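Local coordinates for protein subclass B1 metallo-beta-lactamase (Myroides odoratimimus, PDB 6T5L) that probably hydrolyses beta-lactam antibiotics, carbapenems among them, as a zinc-dependent subclass B1 metallo-beta-lactamase, at residues K29-L41 / C51-F65. Residues are numbered along the deposited sequence; the frame is centred on the assembly and turned at random.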
ATOM      1  N   LYS A  29      -1.087  10.005  11.345  1.00 40.80           N
ATOM      2  CA  LYS A  29       0.024  10.808  10.879  1.00 42.13           C
ATOM      3  C   LYS A  29       1.311  10.292  11.520  1.00 45.24           C
ATOM      4  O   LYS A  29       1.453  10.334  12.740  1.00 45.10           O
ATOM      5  CB  LYS A  29      -0.209  12.281  11.230  1.00 42.82           C
ATOM      6  CG  LYS A  29       0.964  13.172  10.713  1.00 45.62           C
ATOM      7  CD  LYS A  29       0.679  14.675  10.790  1.00 49.92           C
ATOM      8  CE  LYS A  29       1.861  15.387  10.200  1.00 54.99           C
ATOM      9  NZ  LYS A  29       1.635  16.850  10.112  1.00 63.54           N
ATOM     10  N   LEU A  30       2.243   9.795  10.710  1.00 45.04           N
ATOM     11  CA  LEU A  30       3.511   9.260  11.230  1.00 46.95           C
ATOM     12  C   LEU A  30       4.688  10.221  11.102  1.00 49.07           C
ATOM     13  O   LEU A  30       5.636  10.122  11.878  1.00 53.07           O
ATOM     14  CB  LEU A  30       3.875   7.950  10.475  1.00 47.58           C
ATOM     15  CG  LEU A  30       2.789   6.879  10.375  1.00 47.56           C
ATOM     16  CD1 LEU A  30       3.372   5.576   9.821  1.00 51.83           C
ATOM     17  CD2 LEU A  30       2.185   6.708  11.780  1.00 51.33           C
ATOM     18  N   SER A  31       4.677  11.108  10.119  1.00 47.58           N
ATOM     19  CA  SER A  31       5.707  12.145   9.942  1.00 52.36           C
ATOM     20  C   SER A  31       5.018  13.341   9.274  1.00 55.02           C
ATOM     21  O   SER A  31       3.798  13.325   9.047  1.00 52.84           O
ATOM     22  CB  SER A  31       6.856  11.656   9.046  1.00 49.32           C
ATOM     23  OG  SER A  31       6.368  11.548   7.648  1.00 47.55           O
ATOM     24  N   ASN A  32       5.824  14.300   8.814  1.00 52.24           N
ATOM     25  CA  ASN A  32       5.280  15.436   8.087  1.00 57.06           C
ATOM     26  C   ASN A  32       4.762  15.019   6.704  1.00 51.79           C
ATOM     27  O   ASN A  32       3.830  15.638   6.196  1.00 47.41           O
ATOM     28  CB  ASN A  32       6.338  16.552   8.001  1.00 66.70           C
ATOM     29  CG  ASN A  32       6.710  17.117   9.402  1.00 73.91           C
ATOM     30  OD1 ASN A  32       5.851  17.219  10.290  1.00 71.97           O
ATOM     31  ND2 ASN A  32       7.970  17.484   9.588  1.00 77.14           N
ATOM     32  N   HIS A  33       5.290  13.960   6.101  1.00 47.68           N
ATOM     33  CA  HIS A  33       4.834  13.563   4.781  1.00 50.31           C
ATOM     34  C   HIS A  33       4.100  12.236   4.740  1.00 48.40           C
ATOM     35  O   HIS A  33       3.631  11.840   3.665  1.00 42.93           O
ATOM     36  CB  HIS A  33       6.019  13.465   3.817  1.00 50.07           C
ATOM     37  CG  HIS A  33       6.847  14.700   3.772  1.00 53.88           C
ATOM     38  ND1 HIS A  33       6.410  15.874   3.201  1.00 54.98           N
ATOM     39  CD2 HIS A  33       8.084  14.956   4.262  1.00 56.30           C
ATOM     40  CE1 HIS A  33       7.343  16.802   3.339  1.00 56.18           C
ATOM     41  NE2 HIS A  33       8.370  16.267   3.967  1.00 64.95           N
ATOM     42  N   ILE A  34       4.034  11.505   5.842  1.00 46.81           N
ATOM     43  CA  ILE A  34       3.659  10.109   5.760  1.00 45.72           C
ATOM     44  C   ILE A  34       2.515   9.842   6.715  1.00 41.73           C
ATOM     45  O   ILE A  34       2.691   9.907   7.925  1.00 41.72           O
ATOM     46  CB  ILE A  34       4.835   9.162   6.075  1.00 44.43           C
ATOM     47  CG1 ILE A  34       5.893   9.219   5.004  1.00 47.89           C
ATOM     48  CG2 ILE A  34       4.298   7.730   6.311  1.00 43.09           C
ATOM     49  CD1 ILE A  34       5.505   8.686   3.694  1.00 47.92           C
ATOM     50  N   TYR A  35       1.416   9.401   6.167  1.00 38.12           N
ATOM     51  CA  TYR A  35       0.198   9.059   6.864  1.00 41.49           C
ATOM     52  C   TYR A  35      -0.104   7.605   6.508  1.00 41.89           C
ATOM     53  O   TYR A  35       0.222   7.159   5.407  1.00 41.33           O
ATOM     54  CB  TYR A  35      -0.964   9.978   6.401  1.00 39.31           C
ATOM     55  CG  TYR A  35      -0.823  11.479   6.721  1.00 41.32           C
ATOM     56  CD1 TYR A  35       0.039  12.268   6.022  1.00 42.48           C
ATOM     57  CD2 TYR A  35      -1.635  12.084   7.660  1.00 41.74           C
ATOM     58  CE1 TYR A  35       0.173  13.592   6.286  1.00 46.95           C
ATOM     59  CE2 TYR A  35      -1.516  13.458   7.953  1.00 45.15           C
ATOM     60  CZ  TYR A  35      -0.610  14.201   7.255  1.00 48.29           C
ATOM     61  OH  TYR A  35      -0.462  15.555   7.483  1.00 53.00           O
ATOM     62  N   GLU A  36      -0.658   6.870   7.460  1.00 41.47           N
ATOM     63  CA  GLU A  36      -1.115   5.498   7.315  1.00 37.21           C
ATOM     64  C   GLU A  36      -2.650   5.510   7.346  1.00 41.45           C
ATOM     65  O   GLU A  36      -3.266   6.175   8.210  1.00 42.62           O
ATOM     66  CB  GLU A  36      -0.554   4.646   8.458  1.00 42.45           C
ATOM     67  CG  GLU A  36      -1.021   3.195   8.466  1.00 43.63           C
ATOM     68  CD  GLU A  36      -0.777   2.413   9.740  1.00 47.59           C
ATOM     69  OE1 GLU A  36      -0.427   1.232   9.551  1.00 48.40           O
ATOM     70  OE2 GLU A  36      -0.969   2.893  10.905  1.00 47.54           O
ATOM     71  N   HIS A  37      -3.265   4.879   6.344  1.00 36.87           N
ATOM     72  CA  HIS A  37      -4.715   4.717   6.330  1.00 35.63           C
ATOM     73  C   HIS A  37      -5.046   3.272   6.679  1.00 37.05           C
ATOM     74  O   HIS A  37      -4.345   2.335   6.255  1.00 39.21           O
ATOM     75  CB  HIS A  37      -5.342   5.178   4.992  1.00 35.96           C
ATOM     76  CG  HIS A  37      -5.040   4.367   3.766  1.00 36.18           C
ATOM     77  ND1 HIS A  37      -5.677   3.171   3.494  1.00 39.86           N
ATOM     78  CD2 HIS A  37      -4.316   4.665   2.644  1.00 36.37           C
ATOM     79  CE1 HIS A  37      -5.323   2.739   2.290  1.00 39.20           C
ATOM     80  NE2 HIS A  37      -4.496   3.629   1.753  1.00 37.88           N
ATOM     81  N   ILE A  38      -6.062   3.108   7.508  1.00 36.97           N
ATOM     82  CA  ILE A  38      -6.518   1.790   7.970  1.00 43.26           C
ATOM     83  C   ILE A  38      -8.024   1.664   7.729  1.00 44.05           C
ATOM     84  O   ILE A  38      -8.796   2.557   8.115  1.00 38.61           O
ATOM     85  CB  ILE A  38      -6.194   1.578   9.460  1.00 46.17           C
ATOM     86  CG1 ILE A  38      -4.713   1.926   9.749  1.00 45.38           C
ATOM     87  CG2 ILE A  38      -6.537   0.152   9.942  1.00 48.80           C
ATOM     88  CD1 ILE A  38      -4.268   1.630  11.269  1.00 49.80           C
ATOM     89  N   SER A  39      -8.434   0.572   7.056  1.00 43.76           N
ATOM     90  CA  SER A  39      -9.838   0.306   6.752  1.00 46.90           C
ATOM     91  C   SER A  39     -10.078  -1.184   6.981  1.00 50.51           C
ATOM     92  O   SER A  39      -9.160  -1.956   7.336  1.00 48.61           O
ATOM     93  CB  SER A  39     -10.238   0.750   5.314  1.00 45.91           C
ATOM     94  OG  SER A  39      -9.407   0.135   4.305  1.00 41.27           O
ATOM     95  N   PHE A  40     -11.337  -1.592   6.858  1.00 53.74           N
ATOM     96  CA  PHE A  40     -11.734  -2.899   7.383  1.00 57.71           C
ATOM     97  C   PHE A  40     -12.421  -3.726   6.315  1.00 59.88           C
ATOM     98  O   PHE A  40     -13.462  -3.344   5.778  1.00 60.63           O
ATOM     99  CB  PHE A  40     -12.609  -2.717   8.622  1.00 56.45           C
ATOM    100  CG  PHE A  40     -11.937  -1.907   9.672  1.00 53.86           C
ATOM    101  CD1 PHE A  40     -11.008  -2.494  10.530  1.00 56.18           C
ATOM    102  CD2 PHE A  40     -12.207  -0.577   9.800  1.00 53.93           C
ATOM    103  CE1 PHE A  40     -10.368  -1.766  11.485  1.00 55.25           C
ATOM    104  CE2 PHE A  40     -11.580   0.171  10.763  1.00 53.22           C
ATOM    105  CZ  PHE A  40     -10.642  -0.419  11.600  1.00 54.23           C
ATOM    106  N   LEU A  41     -11.822  -4.854   5.999  1.00 61.65           N
ATOM    107  CA  LEU A  41     -12.426  -5.806   5.091  1.00 64.78           C
ATOM    108  C   LEU A  41     -13.490  -6.588   5.848  1.00 63.25           C
ATOM    109  O   LEU A  41     -13.179  -7.214   6.861  1.00 63.72           O
ATOM    110  CB  LEU A  41     -11.334  -6.724   4.568  1.00 67.31           C
ATOM    111  CG  LEU A  41     -10.995  -6.662   3.090  1.00 70.06           C
ATOM    112  CD1 LEU A  41     -10.051  -7.833   2.855  1.00 71.37           C
ATOM    113  CD2 LEU A  41     -12.165  -6.759   2.135  1.00 73.51           C
ATOM    114  N   CYS A  51      -6.715  -3.385   7.438  1.00 53.23           N
ATOM    115  CA  CYS A  51      -5.932  -3.415   6.209  1.00 54.38           C
ATOM    116  C   CYS A  51      -5.296  -2.032   6.059  1.00 51.21           C
ATOM    117  O   CYS A  51      -5.982  -0.999   6.213  1.00 48.48           O
ATOM    118  CB  CYS A  51      -6.821  -3.766   4.993  1.00 57.57           C
ATOM    119  SG  CYS A  51      -7.492  -5.407   4.907  1.00 55.97           S
ATOM    120  N   ASN A  52      -3.977  -2.009   5.827  1.00 44.01           N
ATOM    121  CA  ASN A  52      -3.230  -0.750   5.860  1.00 43.14           C
ATOM    122  C   ASN A  52      -2.906  -0.274   4.454  1.00 42.30           C
ATOM    123  O   ASN A  52      -2.604  -1.086   3.579  1.00 40.00           O
ATOM    124  CB  ASN A  52      -1.888  -0.873   6.581  1.00 40.67           C
ATOM    125  CG  ASN A  52      -2.046  -1.252   8.023  1.00 43.50           C
ATOM    126  OD1 ASN A  52      -3.073  -0.962   8.621  1.00 44.67           O
ATOM    127  ND2 ASN A  52      -1.070  -1.965   8.564  1.00 38.69           N
ATOM    128  N   GLY A  53      -2.896   1.053   4.277  1.00 41.05           N
ATOM    129  CA  GLY A  53      -2.151   1.669   3.215  1.00 40.00           C
ATOM    130  C   GLY A  53      -1.324   2.873   3.606  1.00 40.43           C
ATOM    131  O   GLY A  53      -1.215   3.236   4.798  1.00 39.12           O
ATOM    132  N   MET A  54      -0.763   3.538   2.573  1.00 41.58           N
ATOM    133  CA  MET A  54       0.168   4.665   2.811  1.00 38.59           C
ATOM    134  C   MET A  54      -0.323   5.866   1.991  1.00 39.53           C
ATOM    135  O   MET A  54      -0.645   5.763   0.781  1.00 43.42           O
ATOM    136  CB  MET A  54       1.712   4.356   2.494  1.00 37.86           C
ATOM    137  CG  MET A  54       2.693   5.459   3.093  1.00 36.67           C
ATOM    138  SD  MET A  54       4.367   4.975   3.151  0.80 44.70           S
ATOM    139  CE  MET A  54       4.767   5.176   1.353  0.80 34.03           C
ATOM    140  N   LEU A  55      -0.347   7.000   2.679  1.00 42.10           N
ATOM    141  CA  LEU A  55      -0.574   8.280   2.038  1.00 41.83           C
ATOM    142  C   LEU A  55       0.718   9.055   2.144  1.00 41.76           C
ATOM    143  O   LEU A  55       1.226   9.259   3.253  1.00 43.44           O
ATOM    144  CB  LEU A  55      -1.695   9.026   2.741  1.00 43.68           C
ATOM    145  CG  LEU A  55      -3.147   8.688   2.515  1.00 48.79           C
ATOM    146  CD1 LEU A  55      -3.906  10.029   2.813  1.00 50.62           C
ATOM    147  CD2 LEU A  55      -3.500   8.198   1.149  0.33 49.61           C
ATOM    148  N   VAL A  56       1.216   9.497   1.002  1.00 41.44           N
ATOM    149  CA  VAL A  56       2.385  10.357   0.922  1.00 39.86           C
ATOM    150  C   VAL A  56       1.899  11.748   0.523  1.00 42.65           C
ATOM    151  O   VAL A  56       1.251  11.941  -0.534  1.00 44.06           O
ATOM    152  CB  VAL A  56       3.406   9.815  -0.081  1.00 36.84           C
ATOM    153  CG1 VAL A  56       4.627  10.750  -0.155  1.00 37.05           C
ATOM    154  CG2 VAL A  56       3.790   8.396   0.275  1.00 35.51           C
ATOM    155  N   LEU A  57       2.263  12.715   1.354  1.00 39.63           N
ATOM    156  CA  LEU A  57       1.881  14.111   1.178  1.00 41.96           C
ATOM    157  C   LEU A  57       3.104  14.991   0.952  1.00 46.67           C
ATOM    158  O   LEU A  57       4.051  14.952   1.753  1.00 43.50           O
ATOM    159  CB  LEU A  57       1.131  14.609   2.396  1.00 38.00           C
ATOM    160  CG  LEU A  57       0.912  16.111   2.539  1.00 42.56           C
ATOM    161  CD1 LEU A  57      -0.015  16.763   1.544  1.00 46.62           C
ATOM    162  CD2 LEU A  57       0.505  16.371   3.979  1.00 44.84           C
ATOM    163  N   ASN A  58       3.073  15.813  -0.114  1.00 46.37           N
ATOM    164  CA  ASN A  58       4.062  16.884  -0.259  1.00 44.41           C
ATOM    165  C   ASN A  58       3.505  18.072  -1.056  1.00 48.45           C
ATOM    166  O   ASN A  58       2.872  17.881  -2.096  1.00 51.14           O
ATOM    167  CB  ASN A  58       5.332  16.351  -0.926  1.00 39.57           C
ATOM    168  CG  ASN A  58       6.461  17.388  -0.950  1.00 41.69           C
ATOM    169  OD1 ASN A  58       6.795  18.008   0.084  1.00 41.35           O
ATOM    170  ND2 ASN A  58       6.993  17.640  -2.148  1.00 41.84           N
ATOM    171  N   GLU A  59       3.704  19.283  -0.546  1.00 43.06           N
ATOM    172  CA  GLU A  59       3.193  20.526  -1.191  1.00 48.03           C
ATOM    173  C   GLU A  59       1.727  20.362  -1.629  1.00 43.44           C
ATOM    174  O   GLU A  59       1.330  20.627  -2.761  1.00 43.61           O
ATOM    175  CB  GLU A  59       4.099  20.973  -2.378  1.00 46.86           C
ATOM    176  CG  GLU A  59       5.471  21.403  -1.930  1.00 50.08           C
ATOM    177  CD  GLU A  59       6.496  21.788  -3.043  1.00 53.22           C
ATOM    178  OE1 GLU A  59       6.668  21.063  -4.043  1.00 51.75           O
ATOM    179  OE2 GLU A  59       7.137  22.858  -2.906  1.00 58.28           O
ATOM    180  N   ASN A  60       0.895  19.903  -0.731  1.00 45.47           N
ATOM    181  CA  ASN A  60      -0.537  19.786  -1.045  1.00 45.13           C
ATOM    182  C   ASN A  60      -0.855  18.854  -2.219  1.00 44.33           C
ATOM    183  O   ASN A  60      -1.944  18.962  -2.838  1.00 42.23           O
ATOM    184  CB  ASN A  60      -1.117  21.172  -1.316  1.00 45.46           C
ATOM    185  CG  ASN A  60      -1.070  22.035  -0.110  1.00 43.56           C
ATOM    186  OD1 ASN A  60      -0.119  22.785   0.073  1.00 50.46           O
ATOM    187  ND2 ASN A  60      -2.099  21.957   0.723  1.00 43.15           N
ATOM    188  N   LYS A  61       0.032  17.903  -2.520  1.00 43.97           N
ATOM    189  CA  LYS A  61      -0.229  16.827  -3.457  1.00 42.83           C
ATOM    190  C   LYS A  61      -0.076  15.491  -2.715  1.00 43.16           C
ATOM    191  O   LYS A  61       0.840  15.324  -1.879  1.00 38.16           O
ATOM    192  CB  LYS A  61       0.737  16.851  -4.655  1.00 47.40           C
ATOM    193  CG  LYS A  61       0.951  18.239  -5.377  1.00 53.29           C
ATOM    194  CD  LYS A  61      -0.089  18.478  -6.425  0.79 58.18           C
ATOM    195  CE  LYS A  61      -0.764  19.867  -6.325  0.65 63.94           C
ATOM    196  N   VAL A  62      -0.932  14.515  -3.046  1.00 36.36           N
ATOM    197  CA  VAL A  62      -0.950  13.259  -2.314  1.00 38.63           C
ATOM    198  C   VAL A  62      -0.859  12.098  -3.284  1.00 36.56           C
ATOM    199  O   VAL A  62      -1.461  12.140  -4.371  1.00 35.36           O
ATOM    200  CB  VAL A  62      -2.200  13.147  -1.407  1.00 36.11           C
ATOM    201  CG1 VAL A  62      -2.319  11.734  -0.956  1.00 37.16           C
ATOM    202  CG2 VAL A  62      -2.014  14.047  -0.206  1.00 38.31           C
ATOM    203  N   VAL A  63      -0.053  11.086  -2.914  1.00 36.77           N
ATOM    204  CA  VAL A  63      -0.035   9.789  -3.590  1.00 38.25           C
ATOM    205  C   VAL A  63      -0.458   8.717  -2.585  1.00 36.50           C
ATOM    206  O   VAL A  63       0.043   8.670  -1.459  1.00 38.32           O
ATOM    207  CB  VAL A  63       1.342   9.418  -4.181  1.00 41.61           C
ATOM    208  CG1 VAL A  63       1.373   7.923  -4.613  1.00 41.38           C
ATOM    209  CG2 VAL A  63       1.685  10.299  -5.369  1.00 40.01           C
ATOM    210  N   VAL A  64      -1.304   7.807  -3.018  1.00 34.13           N
ATOM    211  CA  VAL A  64      -1.892   6.804  -2.132  1.00 34.36           C
ATOM    212  C   VAL A  64      -1.404   5.453  -2.601  1.00 35.83           C
ATOM    213  O   VAL A  64      -1.477   5.146  -3.808  1.00 35.55           O
ATOM    214  CB  VAL A  64      -3.437   6.845  -2.183  1.00 35.33           C
ATOM    215  CG1 VAL A  64      -4.120   5.778  -1.275  1.00 32.57           C
ATOM    216  CG2 VAL A  64      -3.924   8.276  -1.862  1.00 36.86           C
ATOM    217  N   PHE A  65      -0.897   4.668  -1.666  1.00 35.13           N
ATOM    218  CA  PHE A  65      -0.572   3.269  -1.894  1.00 36.29           C
ATOM    219  C   PHE A  65      -1.733   2.467  -1.323  1.00 34.43           C
ATOM    220  O   PHE A  65      -1.998   2.552  -0.115  1.00 33.11           O
ATOM    221  CB  PHE A  65       0.761   2.888  -1.211  1.00 36.30           C
ATOM    222  CG  PHE A  65       1.956   3.431  -1.906  1.00 35.26           C
ATOM    223  CD1 PHE A  65       2.469   4.680  -1.579  1.00 37.09           C
ATOM    224  CD2 PHE A  65       2.520   2.725  -2.926  1.00 35.77           C
ATOM    225  CE1 PHE A  65       3.586   5.192  -2.248  1.00 41.60           C
ATOM    226  CE2 PHE A  65       3.605   3.229  -3.621  1.00 39.04           C
ATOM    227  CZ  PHE A  65       4.153   4.463  -3.280  1.00 38.90           C
TER
HETATM  228  O   HOH W   1      -6.819   0.877   4.306  1.00 36.52           O
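The imidazole of H37 lies flat across G53, whose CA sits 3.5 Å from the centroid of the H37 ring in a CH-pi contact. With chi1 at 68°, CG falls between the backbone N and carbonyl carbon, which turns the ring over the neighbouring strand, where G53, lacking a side chain, lets it lie directly over CA. NE2 of H37 thereby reaches one strand further, making a weak bond to F65 O (3.3 Å), while ND1 meets, in the ring plane, a water also bound by C51 O and by S39 OG, itself hydrogen-bonded to T69 N. Toward the turn after strand 51-58, H33 ND1 donates to L57 O (2.9 Å), the oxygen lying close to the ring plane; beside the ring, its plane turned 72° away, lies the N58 amide, whose ND2 is hydrogen-bonded to I147 O. Y35 slants across L57, its CE1 3.6 Å from L57 CD2. On the other face, I34 CD1 touches both V56 CG2 (3.8 Å) and M54 SD (3.9 Å). Paired backbone bonds join 34-41 and 51-58 as an antiparallel hairpin with C51 near a zinc ion. In the N-terminal sheet of this alpha-beta/beta-alpha fold, strand 25-29 flanks 34-41, 61-65 flanks 49-58, and V56 and F65 pack against strand 150-155 of the second sheet.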